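Local coordinates for SPbeta prophage-derived uncharacterized protein YorR (PDB 2AXP) that probably acts as a nucleotide kinase, perhaps phosphorylating dTMP, at the interface of chains A and B. Residues are numbered along the deposited sequence; one frame, centred on the assembly and turned at random. Chains: chain A/B, hypothetical protein BSU20280.

The interface of chains A and B. Residues chain A 10, 14, 62, 115, 119; chain B 116-119.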
loop_
_atom_site.group_PDB
_atom_site.type_symbol
_atom_site.label_atom_id
_atom_site.label_comp_id
_atom_site.label_asym_id
_atom_site.label_seq_id
_atom_site.Cartn_x
_atom_site.Cartn_y
_atom_site.Cartn_z
ATOM N N ASP A 10 8.216 -0.162 -5.371
ATOM C CA ASP A 10 8.898 -0.557 -4.141
ATOM C C ASP A 10 9.708 -1.821 -4.375
ATOM O O ASP A 10 9.672 -2.422 -5.454
ATOM C CB ASP A 10 7.867 -0.850 -3.049
ATOM C CG ASP A 10 7.270 0.399 -2.463
ATOM O OD1 ASP A 10 6.949 1.319 -3.251
ATOM O OD2 ASP A 10 7.108 0.453 -1.216
ATOM N N LYS A 14 15.453 1.333 -4.359
ATOM C CA LYS A 14 15.539 2.731 -4.719
ATOM C C LYS A 14 16.217 3.494 -3.577
ATOM O O LYS A 14 17.138 4.267 -3.795
ATOM C CB LYS A 14 14.138 3.278 -4.943
ATOM C CG LYS A 14 14.004 4.340 -6.010
ATOM C CD LYS A 14 12.798 5.230 -5.698
ATOM C CE LYS A 14 11.578 4.406 -5.339
ATOM N NZ LYS A 14 11.226 3.548 -6.504
ATOM N N ARG A 62 11.534 9.655 -6.139
ATOM C CA ARG A 62 10.175 9.788 -6.697
ATOM C C ARG A 62 9.807 11.248 -7.054
ATOM O O ARG A 62 9.887 12.163 -6.227
ATOM C CB ARG A 62 9.142 9.148 -5.752
ATOM C CG ARG A 62 9.374 7.644 -5.594
ATOM C CD ARG A 62 8.088 6.826 -5.576
ATOM N NE ARG A 62 7.292 7.129 -4.395
ATOM C CZ ARG A 62 7.678 6.864 -3.153
ATOM N NH1 ARG A 62 6.887 7.187 -2.131
ATOM N NH2 ARG A 62 8.847 6.259 -2.935
ATOM N N ARG A 115 8.985 -9.742 2.455
ATOM C CA ARG A 115 8.891 -8.652 3.418
ATOM C C ARG A 115 7.694 -8.827 4.351
ATOM O O ARG A 115 7.679 -8.283 5.452
ATOM C CB ARG A 115 8.808 -7.312 2.687
ATOM C CG ARG A 115 9.132 -6.124 3.567
ATOM C CD ARG A 115 9.720 -4.996 2.753
ATOM N NE ARG A 115 8.747 -4.375 1.858
ATOM C CZ ARG A 115 9.042 -3.366 1.043
ATOM N NH1 ARG A 115 8.111 -2.843 0.259
ATOM N NH2 ARG A 115 10.279 -2.884 1.011
ATOM N N TYR A 119 -1.757 -7.010 2.416
ATOM C CA TYR A 119 -2.670 -6.392 1.447
ATOM C C TYR A 119 -2.211 -6.723 0.026
ATOM O O TYR A 119 -2.890 -6.399 -0.950
ATOM C CB TYR A 119 -2.682 -4.863 1.631
ATOM C CG TYR A 119 -1.390 -4.176 1.207
ATOM C CD1 TYR A 119 -0.207 -4.337 1.946
ATOM C CD2 TYR A 119 -1.340 -3.401 0.041
ATOM C CE1 TYR A 119 0.998 -3.745 1.528
ATOM C CE2 TYR A 119 -0.144 -2.807 -0.386
ATOM C CZ TYR A 119 1.022 -2.984 0.359
ATOM O OH TYR A 119 2.199 -2.415 -0.076
ATOM N N GLY B 116 10.330 -1.916 6.345
ATOM C CA GLY B 116 10.965 -1.306 5.191
ATOM C C GLY B 116 10.120 -0.724 4.078
ATOM O O GLY B 116 10.486 -0.839 2.906
ATOM N N ASP B 117 9.001 -0.094 4.419
ATOM C CA ASP B 117 8.139 0.507 3.401
ATOM C C ASP B 117 8.750 1.783 2.832
ATOM O O ASP B 117 9.493 2.486 3.518
ATOM C CB ASP B 117 6.769 0.838 3.985
ATOM C CG ASP B 117 5.839 -0.354 4.007
ATOM O OD1 ASP B 117 4.662 -0.162 4.371
ATOM O OD2 ASP B 117 6.268 -1.478 3.663
ATOM N N GLU B 118 8.430 2.079 1.576
ATOM C CA GLU B 118 8.937 3.283 0.920
ATOM C C GLU B 118 7.811 4.268 0.601
ATOM O O GLU B 118 8.043 5.470 0.456
ATOM C CB GLU B 118 9.685 2.910 -0.365
ATOM C CG GLU B 118 11.184 2.726 -0.168
ATOM C CD GLU B 118 11.903 2.262 -1.429
ATOM O OE1 GLU B 118 11.567 2.764 -2.533
ATOM O OE2 GLU B 118 12.818 1.408 -1.310
ATOM N N TYR B 119 6.593 3.742 0.498
ATOM C CA TYR B 119 5.404 4.544 0.199
ATOM C C TYR B 119 4.756 5.004 1.506
ATOM O O TYR B 119 3.802 5.783 1.495
ATOM C CB TYR B 119 4.389 3.709 -0.604
ATOM C CG TYR B 119 3.728 2.596 0.199
ATOM C CD1 TYR B 119 4.455 1.468 0.612
ATOM C CD2 TYR B 119 2.381 2.695 0.587
ATOM C CE1 TYR B 119 3.859 0.466 1.399
ATOM C CE2 TYR B 119 1.778 1.701 1.371
ATOM C CZ TYR B 119 2.522 0.591 1.775
ATOM O OH TYR B 119 1.930 -0.373 2.564
#
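A:Asp10 OD2 is the best-held polar atom, gripped from two sides. The backbone N of B:Glu118 gives it a weak hydrogen bond of 3.5 Å. A:Arg115 NH1, in its own chain, forms a long salt bridge to it at 3.7 Å. The same oxygen also meets ring atom CD1 of B:Tyr119, with the carboxylate and ring planes 58° apart. A:Asp10 and A:Lys14 belong to the P-loop (GPDCCFKS), which normally holds nucleotide phosphates. The B:Gly116-Tyr119 loop lies against it here. This pairing may be a crystal arrangement, since dimerisation is not established by the structure alone.

B:Glu118 runs past A:Asp10 in the opposite direction. Its extended chain carries OE1 to A:Lys14 CE at 3.3 Å. The lysine chain bends at chi3 and chi4, and NZ stays 4.1 Å from OE1. This lysine charge and A:Arg62 may ease the nearness of the two carboxylates. A:Arg62 NH1 donates a weak hydrogen bond to the backbone carbonyl oxygen, B:Glu118 O, at 3.3 Å.

A:Arg115 closes helix 105-115 and bends at chi3. A:Arg115 NH2 is 2.8 Å from B:Gly116 O, but the carbonyl oxygen sits above the guanidinium face, not along an N-H, so the pair is not a hydrogen bond.

The two copies of Tyr119 meet tip to tip. In both, chi1 is 70°, which tucks CG between the backbone N and the carbonyl carbon. Their phenol oxygens, A:Tyr119 OH and B:Tyr119 OH, stand 3.3 Å apart.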